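Local coordinates for protein RNA-dependent RNA Polymerase (Bombyx mori cytoplasmic polyhedrosis virus, PDB 6TZ0) that catalyses RNA-templated synthesis of viral RNA, serving both transcription of plus strands and genome replication by making the complementary minus strands, at residues E379-K384 against M587-V592; I562-V567 against A610-N615; L755-L760 against I787-F792; L780-G785 against L832-L837. One frame throughout, in Å; residues are numbered along the deposited sequence.

Interaction 1: residues E379-K384 against M587-V592; sequences ESLKQK and MEVFEV
L381 reaches V589 and M587 across the middle of a sheet rather than from a neighbouring strand. Strand 370-375 runs between 380-384 and 585-591, and this is why the nearest CA atoms, those of L381 and V589, are 8.9 Å apart. L381 sits where M373 faces both it and K382, a classic beta bulge at a corner of the chain. From there its CB points toward the other segment, and an extended chi2 (168°) carries one branch the rest of the way. That branch, CD1 of L381, does all the touching: it lies 3.7 Å from V589 CG2, the two side chains approaching at a slant. V589 holds CG2 anti to its own backbone N, which brings this methyl to L381. M587, two residues earlier on the strand, comes in as a fully extended chain, and only its terminal CE comes near, 4.4 Å from L381 CD1. With that spacing M587 and V589 share a face of the sheet; E588 and F590 take the opposite face, where they pack on W187 and A302 of the chain of Viral structural protein 4. The other methyl of L381, CD2, rests on A610 of helix 604-614, and W606 of that helix donates its NE1 to L381 O. Branched and flexible apolar side chains suit the place, because they can fill an irregular seam between sheet and helix. With carbon meeting carbon throughout and no hydrogen bond across, the contact lacks strong directionality and is held by dispersion and exclusion of water.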
loop_
_atom_site.group_PDB
_atom_site.type_symbol
_atom_site.label_atom_id
_atom_site.label_comp_id
_atom_site.label_asym_id
_atom_site.label_seq_id
_atom_site.Cartn_x
_atom_site.Cartn_y
_atom_site.Cartn_z
ATOM N N GLU A 379 27.812 10.464 -7.644
ATOM C CA GLU A 379 26.387 10.194 -7.686
ATOM C C GLU A 379 25.673 11.298 -8.458
ATOM O O GLU A 379 26.060 12.465 -8.406
ATOM C CB GLU A 379 25.843 10.093 -6.265
ATOM C CG GLU A 379 26.468 8.961 -5.476
ATOM C CD GLU A 379 26.092 8.990 -4.014
ATOM O OE1 GLU A 379 25.447 9.962 -3.575
ATOM O OE2 GLU A 379 26.450 8.037 -3.292
ATOM N N SER A 380 24.622 10.921 -9.179
ATOM C CA SER A 380 24.020 11.811 -10.160
ATOM C C SER A 380 23.131 12.858 -9.507
ATOM O O SER A 380 22.306 12.544 -8.646
ATOM C CB SER A 380 23.211 11.003 -11.171
ATOM O OG SER A 380 22.581 11.848 -12.111
ATOM N N LEU A 381 23.302 14.105 -9.937
ATOM C CA LEU A 381 22.441 15.220 -9.578
ATOM C C LEU A 381 21.627 15.750 -10.746
ATOM O O LEU A 381 20.583 16.361 -10.526
ATOM C CB LEU A 381 23.276 16.362 -8.993
ATOM C CG LEU A 381 23.826 16.195 -7.582
ATOM C CD1 LEU A 381 24.839 17.233 -7.288
ATOM C CD2 LEU A 381 22.710 16.362 -6.610
ATOM N N LYS A 382 22.067 15.508 -11.977
ATOM C CA LYS A 382 21.397 16.002 -13.165
ATOM C C LYS A 382 21.746 15.084 -14.322
ATOM O O LYS A 382 22.908 14.720 -14.497
ATOM C CB LYS A 382 21.822 17.433 -13.474
ATOM C CG LYS A 382 21.034 18.113 -14.552
ATOM C CD LYS A 382 21.579 19.499 -14.773
ATOM C CE LYS A 382 21.315 20.380 -13.569
ATOM N NZ LYS A 382 19.864 20.648 -13.397
ATOM N N GLN A 383 20.745 14.728 -15.119
ATOM C CA GLN A 383 20.945 13.721 -16.147
ATOM C C GLN A 383 19.905 13.883 -17.246
ATOM O O GLN A 383 18.855 14.495 -17.049
ATOM C CB GLN A 383 20.913 12.325 -15.530
ATOM C CG GLN A 383 19.698 12.091 -14.686
ATOM C CD GLN A 383 19.757 10.786 -13.952
ATOM O OE1 GLN A 383 20.716 10.036 -14.084
ATOM N NE2 GLN A 383 18.730 10.500 -13.169
ATOM N N LYS A 384 20.222 13.329 -18.412
ATOM C CA LYS A 384 19.446 13.565 -19.619
ATOM C C LYS A 384 19.664 12.392 -20.558
ATOM O O LYS A 384 20.749 11.812 -20.590
ATOM C CB LYS A 384 19.871 14.885 -20.272
ATOM C CG LYS A 384 18.985 15.383 -21.391
ATOM C CD LYS A 384 19.471 16.722 -21.886
ATOM C CE LYS A 384 18.481 17.353 -22.841
ATOM N NZ LYS A 384 18.352 16.594 -24.105
ATOM N N MET A 587 27.940 23.261 -2.461
ATOM C CA MET A 587 28.308 21.857 -2.482
ATOM C C MET A 587 29.293 21.635 -3.616
ATOM O O MET A 587 29.078 22.135 -4.720
ATOM C CB MET A 587 27.042 21.017 -2.654
ATOM C CG MET A 587 27.187 19.521 -2.652
ATOM S SD MET A 587 25.526 18.828 -2.736
ATOM C CE MET A 587 25.868 17.098 -2.995
ATOM N N GLU A 588 30.384 20.929 -3.334
ATOM C CA GLU A 588 31.359 20.612 -4.369
ATOM C C GLU A 588 30.769 19.586 -5.324
ATOM O O GLU A 588 30.108 18.636 -4.902
ATOM C CB GLU A 588 32.646 20.086 -3.741
ATOM C CG GLU A 588 33.770 19.858 -4.719
ATOM C CD GLU A 588 35.015 19.326 -4.052
ATOM O OE1 GLU A 588 34.995 19.148 -2.818
ATOM O OE2 GLU A 588 36.011 19.074 -4.762
ATOM N N VAL A 589 30.996 19.778 -6.620
ATOM C CA VAL A 589 30.188 19.096 -7.618
ATOM C C VAL A 589 31.027 18.877 -8.871
ATOM O O VAL A 589 31.997 19.593 -9.120
ATOM C CB VAL A 589 28.907 19.927 -7.879
ATOM C CG1 VAL A 589 29.153 21.107 -8.794
ATOM C CG2 VAL A 589 27.805 19.095 -8.367
ATOM N N PHE A 590 30.676 17.854 -9.644
ATOM C CA PHE A 590 31.329 17.580 -10.915
ATOM C C PHE A 590 30.381 17.855 -12.072
ATOM O O PHE A 590 29.160 17.772 -11.931
ATOM C CB PHE A 590 31.819 16.138 -11.017
ATOM C CG PHE A 590 32.965 15.825 -10.118
ATOM C CD1 PHE A 590 34.201 16.394 -10.339
ATOM C CD2 PHE A 590 32.827 14.920 -9.086
ATOM C CE1 PHE A 590 35.266 16.104 -9.526
ATOM C CE2 PHE A 590 33.892 14.614 -8.272
ATOM C CZ PHE A 590 35.110 15.213 -8.488
ATOM N N GLU A 591 30.959 18.187 -13.221
ATOM C CA GLU A 591 30.195 18.452 -14.429
ATOM C C GLU A 591 30.903 17.844 -15.627
ATOM O O GLU A 591 32.131 17.754 -15.658
ATOM C CB GLU A 591 29.992 19.951 -14.664
ATOM C CG GLU A 591 29.054 20.611 -13.679
ATOM C CD GLU A 591 28.869 22.075 -13.947
ATOM O OE1 GLU A 591 29.542 22.604 -14.855
ATOM O OE2 GLU A 591 28.056 22.705 -13.245
ATOM N N VAL A 592 30.112 17.427 -16.614
ATOM C CA VAL A 592 30.670 16.885 -17.847
ATOM C C VAL A 592 31.305 17.997 -18.665
ATOM O O VAL A 592 30.691 19.043 -18.911
ATOM C CB VAL A 592 29.591 16.128 -18.632
ATOM C CG1 VAL A 592 29.965 15.965 -20.092
ATOM C CG2 VAL A 592 29.492 14.764 -18.059
#

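Interaction 2: residues I562-V567 against A610-N615; sequences IYNTFV and ALEAAN
N564 meets A613, and along 562-567 it is the one residue that contacts the other helix. I562, which begins the segment, instead packs on Y385 and on A393 of helix 389-397. Y563 extends its phenol to P503 O, a hydrogen bond, while its ring meets H647 edge-to-face. N564 then turns its CB toward A613, with CG beside its own backbone N (chi1 -72°). The A613 methyl lies over the flat amide: its CB is 4.0 Å from both CG and OD1 of N564 and 4.1 Å from ND2. An alanine suits this spot, since its single methyl lets the helices come close, the CA atoms of N564 and A613 being 6.7 Å apart. These are helices 557-573 and 604-614 of the central polymerase domain, joined by the hairpin of strands 585-591 and 598-602; helix 557-573 comes after the short helix 551-554 and strand 541-548, which carries the metal-binding D547. T565 folds its hydroxyl back onto I562 O, as threonines in helices often do, and its methyl packs on Q383. F566 fills the far side among Q394, L397, T401 and I404. V567 continues the helix through its N to Y563 O. Beside N564 stands E612, whose carboxylate is paired with R641.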
loop_
_atom_site.group_PDB
_atom_site.type_symbol
_atom_site.label_atom_id
_atom_site.label_comp_id
_atom_site.label_asym_id
_atom_site.label_seq_id
_atom_site.Cartn_x
_atom_site.Cartn_y
_atom_site.Cartn_z
ATOM N N ILE A 562 14.225 6.338 -15.105
ATOM C CA ILE A 562 13.432 7.206 -15.985
ATOM C C ILE A 562 12.622 8.207 -15.166
ATOM O O ILE A 562 12.600 9.407 -15.459
ATOM C CB ILE A 562 12.516 6.367 -16.897
ATOM C CG1 ILE A 562 13.329 5.478 -17.831
ATOM C CG2 ILE A 562 11.600 7.253 -17.726
ATOM C CD1 ILE A 562 12.502 4.515 -18.629
ATOM N N TYR A 563 11.947 7.723 -14.124
ATOM C CA TYR A 563 11.252 8.600 -13.191
ATOM C C TYR A 563 12.233 9.421 -12.366
ATOM O O TYR A 563 11.916 10.553 -11.978
ATOM C CB TYR A 563 10.356 7.746 -12.294
ATOM C CG TYR A 563 9.460 8.470 -11.314
ATOM C CD1 TYR A 563 8.289 9.080 -11.736
ATOM C CD2 TYR A 563 9.763 8.502 -9.960
ATOM C CE1 TYR A 563 7.461 9.722 -10.842
ATOM C CE2 TYR A 563 8.936 9.146 -9.063
ATOM C CZ TYR A 563 7.791 9.755 -9.513
ATOM O OH TYR A 563 6.969 10.395 -8.623
ATOM N N ASN A 564 13.425 8.871 -12.096
ATOM C CA ASN A 564 14.426 9.617 -11.340
ATOM C C ASN A 564 14.920 10.849 -12.086
ATOM O O ASN A 564 15.239 11.853 -11.451
ATOM C CB ASN A 564 15.619 8.733 -10.984
ATOM C CG ASN A 564 15.299 7.726 -9.918
ATOM O OD1 ASN A 564 14.525 7.999 -9.007
ATOM N ND2 ASN A 564 15.925 6.565 -9.998
ATOM N N THR A 565 14.992 10.793 -13.421
ATOM C CA THR A 565 15.370 11.979 -14.196
ATOM C C THR A 565 14.352 13.101 -14.043
ATOM O O THR A 565 14.726 14.271 -13.901
ATOM C CB THR A 565 15.518 11.644 -15.676
ATOM O OG1 THR A 565 14.282 11.125 -16.171
ATOM C CG2 THR A 565 16.596 10.641 -15.894
ATOM N N PHE A 566 13.065 12.760 -14.087
ATOM C CA PHE A 566 11.996 13.735 -13.892
ATOM C C PHE A 566 12.036 14.332 -12.489
ATOM O O PHE A 566 11.900 15.557 -12.316
ATOM C CB PHE A 566 10.663 13.046 -14.183
ATOM C CG PHE A 566 9.454 13.859 -13.862
ATOM C CD1 PHE A 566 9.107 14.953 -14.626
ATOM C CD2 PHE A 566 8.627 13.489 -12.812
ATOM C CE1 PHE A 566 7.976 15.689 -14.321
ATOM C CE2 PHE A 566 7.502 14.216 -12.505
ATOM C CZ PHE A 566 7.174 15.314 -13.260
ATOM N N VAL A 567 12.262 13.484 -11.483
ATOM C CA VAL A 567 12.354 13.948 -10.103
ATOM C C VAL A 567 13.566 14.853 -9.911
ATOM O O VAL A 567 13.476 15.887 -9.243
ATOM C CB VAL A 567 12.370 12.736 -9.151
ATOM C CG1 VAL A 567 12.668 13.146 -7.732
ATOM C CG2 VAL A 567 11.032 12.059 -9.186
ATOM N N ALA A 610 18.519 13.046 -4.576
ATOM C CA ALA A 610 19.728 12.435 -5.111
ATOM C C ALA A 610 20.242 11.332 -4.199
ATOM O O ALA A 610 20.725 10.300 -4.681
ATOM C CB ALA A 610 20.796 13.499 -5.316
ATOM N N LEU A 611 20.127 11.519 -2.882
ATOM C CA LEU A 611 20.565 10.484 -1.959
ATOM C C LEU A 611 19.637 9.282 -1.989
ATOM O O LEU A 611 20.089 8.151 -1.791
ATOM C CB LEU A 611 20.679 11.066 -0.550
ATOM C CG LEU A 611 21.380 10.255 0.540
ATOM C CD1 LEU A 611 22.150 11.182 1.441
ATOM C CD2 LEU A 611 20.401 9.465 1.374
ATOM N N GLU A 612 18.348 9.496 -2.243
ATOM C CA GLU A 612 17.457 8.358 -2.409
ATOM C C GLU A 612 17.733 7.627 -3.714
ATOM O O GLU A 612 17.777 6.394 -3.736
ATOM C CB GLU A 612 16.002 8.815 -2.330
ATOM C CG GLU A 612 14.993 7.686 -2.261
ATOM C CD GLU A 612 14.517 7.238 -3.626
ATOM O OE1 GLU A 612 14.451 8.085 -4.536
ATOM O OE2 GLU A 612 14.253 6.034 -3.799
ATOM N N ALA A 613 17.914 8.363 -4.812
ATOM C CA ALA A 613 18.132 7.735 -6.108
ATOM C C ALA A 613 19.475 7.031 -6.202
ATOM O O ALA A 613 19.611 6.095 -6.993
ATOM C CB ALA A 613 18.018 8.775 -7.218
ATOM N N ALA A 614 20.464 7.441 -5.414
ATOM C CA ALA A 614 21.772 6.813 -5.480
ATOM C C ALA A 614 21.928 5.624 -4.545
ATOM O O ALA A 614 22.900 4.877 -4.682
ATOM C CB ALA A 614 22.859 7.839 -5.163
ATOM N N ASN A 615 21.017 5.434 -3.594
ATOM C CA ASN A 615 21.108 4.361 -2.606
ATOM C C ASN A 615 19.810 3.570 -2.662
ATOM O O ASN A 615 18.905 3.792 -1.859
ATOM C CB ASN A 615 21.339 4.937 -1.220
ATOM C CG ASN A 615 22.637 5.686 -1.113
ATOM O OD1 ASN A 615 23.659 5.254 -1.627
ATOM N ND2 ASN A 615 22.601 6.835 -0.462
#

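Interaction 3: residues L755-L760 against I787-F792; sequences LAMMEL and ICLRRF
L789 is the centre of this contact, its two methyls spread over consecutive residues of helix 754-766. CD2 of L789 meets A756 CB at 3.7 Å, while CD1 comes to M757, 3.9 Å from its CG and against its sulfur. The fork of a leucine fits such a place: one branch faces the helix backbone through a small residue, the other lies against a longer side chain. With CG anti to its carbonyl carbon (chi1 -50°), L789 aims this fork at the helix. A756 is short enough for the loop to approach, its CA standing 7.7 Å from that of L789. M757 starts neither toward nor away from the loop, but its chain bends at chi2 (-58°) and again at chi3, folding the sulfur alongside L789, the two side chains crossing at a slant. Its terminal methyl goes on to L837. Nothing polar takes part; the side chains are buried and held by apolar packing, with F142 touching both L789 and L760, a turn after A756. The arrangement is a helix laid against the short connection that leads from helix 774-786 into strand 791-795, the edge of a small antiparallel sheet. That connection runs into R791, which packs on R147; both bind ATP in another structure of this protein, though none is bound to this chain here, and the side chain of L789 lies about 9 Å from that of R147.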
loop_
_atom_site.group_PDB
_atom_site.type_symbol
_atom_site.label_atom_id
_atom_site.label_comp_id
_atom_site.label_asym_id
_atom_site.label_seq_id
_atom_site.Cartn_x
_atom_site.Cartn_y
_atom_site.Cartn_z
ATOM N N LEU A 755 -22.106 -4.402 14.105
ATOM C CA LEU A 755 -21.087 -4.269 13.075
ATOM C C LEU A 755 -21.162 -5.381 12.037
ATOM O O LEU A 755 -20.880 -5.131 10.861
ATOM C CB LEU A 755 -19.698 -4.265 13.715
ATOM C CG LEU A 755 -19.022 -2.968 14.177
ATOM C CD1 LEU A 755 -18.707 -2.092 12.978
ATOM C CD2 LEU A 755 -19.834 -2.194 15.201
ATOM N N ALA A 756 -21.548 -6.593 12.444
ATOM C CA ALA A 756 -21.706 -7.689 11.494
ATOM C C ALA A 756 -22.860 -7.431 10.537
ATOM O O ALA A 756 -22.747 -7.694 9.334
ATOM C CB ALA A 756 -21.924 -9.000 12.240
ATOM N N MET A 757 -23.974 -6.906 11.050
ATOM C CA MET A 757 -25.079 -6.550 10.171
ATOM C C MET A 757 -24.738 -5.364 9.288
ATOM O O MET A 757 -25.207 -5.299 8.150
ATOM C CB MET A 757 -26.338 -6.257 10.976
ATOM C CG MET A 757 -27.003 -7.488 11.512
ATOM S SD MET A 757 -27.439 -8.601 10.169
ATOM C CE MET A 757 -28.739 -7.672 9.370
ATOM N N MET A 758 -23.917 -4.432 9.780
ATOM C CA MET A 758 -23.502 -3.315 8.940
ATOM C C MET A 758 -22.598 -3.787 7.807
ATOM O O MET A 758 -22.723 -3.316 6.669
ATOM C CB MET A 758 -22.802 -2.250 9.783
ATOM C CG MET A 758 -22.535 -0.958 9.027
ATOM S SD MET A 758 -21.725 0.336 9.983
ATOM C CE MET A 758 -20.037 -0.253 9.995
ATOM N N GLU A 759 -21.717 -4.747 8.091
ATOM C CA GLU A 759 -20.869 -5.331 7.055
ATOM C C GLU A 759 -21.689 -6.116 6.040
ATOM O O GLU A 759 -21.437 -6.034 4.829
ATOM C CB GLU A 759 -19.817 -6.225 7.703
ATOM C CG GLU A 759 -18.857 -6.877 6.737
ATOM C CD GLU A 759 -17.816 -7.723 7.440
ATOM O OE1 GLU A 759 -17.856 -7.810 8.685
ATOM O OE2 GLU A 759 -16.956 -8.305 6.747
ATOM N N LEU A 760 -22.684 -6.870 6.516
ATOM C CA LEU A 760 -23.543 -7.626 5.614
ATOM C C LEU A 760 -24.371 -6.699 4.733
ATOM O O LEU A 760 -24.513 -6.950 3.533
ATOM C CB LEU A 760 -24.429 -8.581 6.422
ATOM C CG LEU A 760 -25.277 -9.692 5.786
ATOM C CD1 LEU A 760 -26.656 -9.227 5.356
ATOM C CD2 LEU A 760 -24.550 -10.300 4.599
ATOM N N ILE A 787 -29.737 -17.143 10.708
ATOM C CA ILE A 787 -29.023 -18.310 11.204
ATOM C C ILE A 787 -27.623 -17.991 11.737
ATOM O O ILE A 787 -27.293 -18.322 12.872
ATOM C CB ILE A 787 -28.950 -19.395 10.113
ATOM C CG1 ILE A 787 -30.341 -19.981 9.875
ATOM C CG2 ILE A 787 -27.967 -20.485 10.496
ATOM C CD1 ILE A 787 -30.511 -20.628 8.521
ATOM N N CYS A 788 -26.815 -17.334 10.916
ATOM C CA CYS A 788 -25.440 -16.975 11.270
ATOM C C CYS A 788 -25.214 -15.963 12.395
ATOM O O CYS A 788 -24.303 -16.129 13.199
ATOM C CB CYS A 788 -24.673 -16.537 10.020
ATOM S SG CYS A 788 -24.616 -17.800 8.734
ATOM N N LEU A 789 -26.021 -14.912 12.441
ATOM C CA LEU A 789 -25.852 -13.858 13.443
ATOM C C LEU A 789 -26.809 -13.897 14.638
ATOM O O LEU A 789 -26.881 -12.939 15.400
ATOM C CB LEU A 789 -25.935 -12.484 12.772
ATOM C CG LEU A 789 -25.072 -12.261 11.529
ATOM C CD1 LEU A 789 -25.458 -10.957 10.853
ATOM C CD2 LEU A 789 -23.596 -12.251 11.885
ATOM N N ARG A 790 -27.544 -14.989 14.801
ATOM C CA ARG A 790 -28.534 -15.088 15.875
ATOM C C ARG A 790 -28.112 -15.580 17.269
ATOM O O ARG A 790 -28.935 -15.588 18.180
ATOM C CB ARG A 790 -29.727 -15.908 15.385
ATOM C CG ARG A 790 -30.988 -15.700 16.199
ATOM C CD ARG A 790 -32.202 -16.196 15.442
ATOM N NE ARG A 790 -33.416 -16.066 16.234
ATOM C CZ ARG A 790 -34.614 -16.453 15.819
ATOM N NH1 ARG A 790 -34.754 -16.990 14.618
ATOM N NH2 ARG A 790 -35.670 -16.301 16.601
ATOM N N ARG A 791 -26.855 -15.971 17.458
ATOM C CA ARG A 791 -26.438 -16.499 18.763
ATOM C C ARG A 791 -25.554 -15.603 19.627
ATOM O O ARG A 791 -24.532 -15.095 19.176
ATOM C CB ARG A 791 -25.724 -17.837 18.581
ATOM C CG ARG A 791 -26.605 -18.955 18.066
ATOM C CD ARG A 791 -25.968 -20.294 18.384
ATOM N NE ARG A 791 -25.590 -20.367 19.790
ATOM C CZ ARG A 791 -25.237 -21.486 20.411
ATOM N NH1 ARG A 791 -24.913 -21.457 21.694
ATOM N NH2 ARG A 791 -25.214 -22.634 19.749
ATOM N N PHE A 792 -25.977 -15.404 20.873
ATOM C CA PHE A 792 -25.226 -14.603 21.832
ATOM C C PHE A 792 -25.088 -15.305 23.192
ATOM O O PHE A 792 -26.090 -15.688 23.790
ATOM C CB PHE A 792 -25.923 -13.254 22.006
ATOM C CG PHE A 792 -25.071 -12.200 22.650
ATOM C CD1 PHE A 792 -23.978 -11.673 21.985
ATOM C CD2 PHE A 792 -25.378 -11.718 23.910
ATOM C CE1 PHE A 792 -23.196 -10.699 22.572
ATOM C CE2 PHE A 792 -24.601 -10.742 24.502
ATOM C CZ PHE A 792 -23.508 -10.232 23.832
#

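Interaction 4: residues L780-G785 against L832-L837; sequences LGFFCG and LPLAWL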
loop_
_atom_site.group_PDB
_atom_site.type_symbol
_atom_site.label_atom_id
_atom_site.label_comp_id
_atom_site.label_asym_id
_atom_site.label_seq_id
_atom_site.Cartn_x
_atom_site.Cartn_y
_atom_site.Cartn_z
ATOM N N LEU A 780 -31.564 -14.304 0.795
ATOM C CA LEU A 780 -30.308 -14.898 1.236
ATOM C C LEU A 780 -29.697 -14.116 2.391
ATOM O O LEU A 780 -29.203 -14.709 3.358
ATOM C CB LEU A 780 -29.341 -14.965 0.060
ATOM C CG LEU A 780 -27.994 -15.628 0.288
ATOM C CD1 LEU A 780 -28.200 -17.071 0.661
ATOM C CD2 LEU A 780 -27.191 -15.523 -0.969
ATOM N N GLY A 781 -29.740 -12.784 2.319
ATOM C CA GLY A 781 -29.280 -11.978 3.436
ATOM C C GLY A 781 -30.145 -12.106 4.676
ATOM O O GLY A 781 -29.628 -12.078 5.800
ATOM N N PHE A 782 -31.464 -12.261 4.495
ATOM C CA PHE A 782 -32.345 -12.511 5.634
ATOM C C PHE A 782 -32.012 -13.823 6.327
ATOM O O PHE A 782 -31.992 -13.889 7.558
ATOM C CB PHE A 782 -33.806 -12.514 5.194
ATOM C CG PHE A 782 -34.760 -12.971 6.265
ATOM C CD1 PHE A 782 -35.044 -12.169 7.354
ATOM C CD2 PHE A 782 -35.381 -14.207 6.170
ATOM C CE1 PHE A 782 -35.923 -12.597 8.333
ATOM C CE2 PHE A 782 -36.253 -14.636 7.141
ATOM C CZ PHE A 782 -36.526 -13.830 8.224
ATOM N N PHE A 783 -31.727 -14.875 5.559
ATOM C CA PHE A 783 -31.413 -16.141 6.215
ATOM C C PHE A 783 -30.006 -16.174 6.792
ATOM O O PHE A 783 -29.779 -16.861 7.795
ATOM C CB PHE A 783 -31.637 -17.315 5.276
ATOM C CG PHE A 783 -33.065 -17.712 5.176
ATOM C CD1 PHE A 783 -33.682 -18.329 6.246
ATOM C CD2 PHE A 783 -33.791 -17.487 4.028
ATOM C CE1 PHE A 783 -34.997 -18.697 6.179
ATOM C CE2 PHE A 783 -35.107 -17.864 3.954
ATOM C CZ PHE A 783 -35.707 -18.466 5.033
ATOM N N CYS A 784 -29.055 -15.432 6.221
ATOM C CA CYS A 784 -27.746 -15.408 6.867
ATOM C C CYS A 784 -27.752 -14.501 8.089
ATOM O O CYS A 784 -26.852 -14.591 8.928
ATOM C CB CYS A 784 -26.646 -14.979 5.898
ATOM S SG CYS A 784 -26.590 -13.237 5.531
ATOM N N GLY A 785 -28.743 -13.615 8.208
ATOM C CA GLY A 785 -28.947 -12.940 9.476
ATOM C C GLY A 785 -29.740 -13.768 10.468
ATOM O O GLY A 785 -29.550 -13.644 11.680
ATOM N N LEU A 832 -31.407 -13.821 19.915
ATOM C CA LEU A 832 -32.186 -12.627 19.656
ATOM C C LEU A 832 -33.367 -12.943 18.739
ATOM O O LEU A 832 -33.299 -13.872 17.932
ATOM C CB LEU A 832 -31.286 -11.545 19.061
ATOM C CG LEU A 832 -30.328 -11.845 17.905
ATOM C CD1 LEU A 832 -30.962 -11.696 16.528
ATOM C CD2 LEU A 832 -29.110 -10.951 18.034
ATOM N N PRO A 833 -34.478 -12.222 18.880
ATOM C CA PRO A 833 -35.621 -12.461 17.994
ATOM C C PRO A 833 -35.351 -11.938 16.594
ATOM O O PRO A 833 -34.433 -11.152 16.358
ATOM C CB PRO A 833 -36.758 -11.686 18.665
ATOM C CG PRO A 833 -36.076 -10.615 19.425
ATOM C CD PRO A 833 -34.794 -11.215 19.911
ATOM N N LEU A 834 -36.183 -12.387 15.650
ATOM C CA LEU A 834 -36.016 -11.954 14.268
ATOM C C LEU A 834 -36.433 -10.509 14.050
ATOM O O LEU A 834 -36.089 -9.935 13.015
ATOM C CB LEU A 834 -36.804 -12.841 13.307
ATOM C CG LEU A 834 -36.338 -14.267 13.082
ATOM C CD1 LEU A 834 -37.235 -14.913 12.063
ATOM C CD2 LEU A 834 -34.917 -14.263 12.615
ATOM N N ALA A 835 -37.155 -9.904 14.994
ATOM C CA ALA A 835 -37.512 -8.499 14.860
ATOM C C ALA A 835 -36.317 -7.576 15.049
ATOM O O ALA A 835 -36.395 -6.408 14.667
ATOM C CB ALA A 835 -38.610 -8.134 15.855
ATOM N N TRP A 836 -35.216 -8.079 15.612
ATOM C CA TRP A 836 -34.009 -7.275 15.770
ATOM C C TRP A 836 -33.358 -6.959 14.430
ATOM O O TRP A 836 -32.625 -5.970 14.317
ATOM C CB TRP A 836 -33.020 -8.010 16.673
ATOM C CG TRP A 836 -31.795 -7.231 16.963
ATOM C CD1 TRP A 836 -31.660 -6.214 17.856
ATOM C CD2 TRP A 836 -30.549 -7.331 16.276
ATOM N NE1 TRP A 836 -30.386 -5.712 17.809
ATOM C CE2 TRP A 836 -29.686 -6.376 16.838
ATOM C CE3 TRP A 836 -30.077 -8.143 15.243
ATOM C CZ2 TRP A 836 -28.375 -6.218 16.410
ATOM C CZ3 TRP A 836 -28.780 -7.989 14.825
ATOM C CH2 TRP A 836 -27.942 -7.035 15.405
ATOM N N LEU A 837 -33.621 -7.771 13.402
ATOM C CA LEU A 837 -33.051 -7.541 12.080
ATOM C C LEU A 837 -33.559 -6.267 11.421
ATOM O O LEU A 837 -32.908 -5.758 10.509
ATOM C CB LEU A 837 -33.353 -8.723 11.161
ATOM C CG LEU A 837 -32.654 -10.047 11.443
ATOM C CD1 LEU A 837 -33.214 -11.140 10.556
ATOM C CD2 LEU A 837 -31.178 -9.892 11.204
#
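This is a buried, mainly apolar contact without hydrogen bonds across it, in which helix 774-786 packs against a 3-10 segment that includes 834-837, in the chain that follows strand 827-831. Two residues from each side make it: F782 and G785 from the helix, L834 and L837 from the turn. Each pair is three residues apart, a spacing that brings both members to roughly the same side of a helix or of a 3-10 turn. F782 swings its ring out with CG anti to the backbone N (chi1 171°), and both leucines cross it at about a right angle. CD1 of L837 touches the ring at CD1 and CE1 of F782, each 3.8 Å away, while L834 brings its own CD1 to the far corner, 4.1 Å from F782 CZ. An aromatic ring suits the place because its length lets it span both leucines. In the fold, the turn also packs on helix 20-35, through L834 on F23 and I26. Behind the contact, F783 offers a face of its ring to F782 CD2, over the ring centre, and itself packs on T30, S155 and V158. G785 has no side chain, and so the second branch of L837 lies directly against main chain, its CD2 4.1 Å from G785 O and 4.2 Å from G785 CA.

The four contacts form two pairs on opposite sides of the chain's centre. Interactions 1 and 2 have centres about 12 Å apart in the central polymerase domain and touch through strand 380-384, which is backed by helices 557-573 and 604-614. Interactions 3 and 4, about 8 Å apart, use in turn successive elements (helix 754-766, then helix 774-786, then the connection after it) and are joined by R790, whose NE probably hydrogen-bonds L832 O. Within each pair the segments alternate along the chain; both members of the first pair close before the second opens. Centres across the pairs lie about 50 to 69 Å apart, one pair beside Viral structural protein 4, the other near R147 and R791.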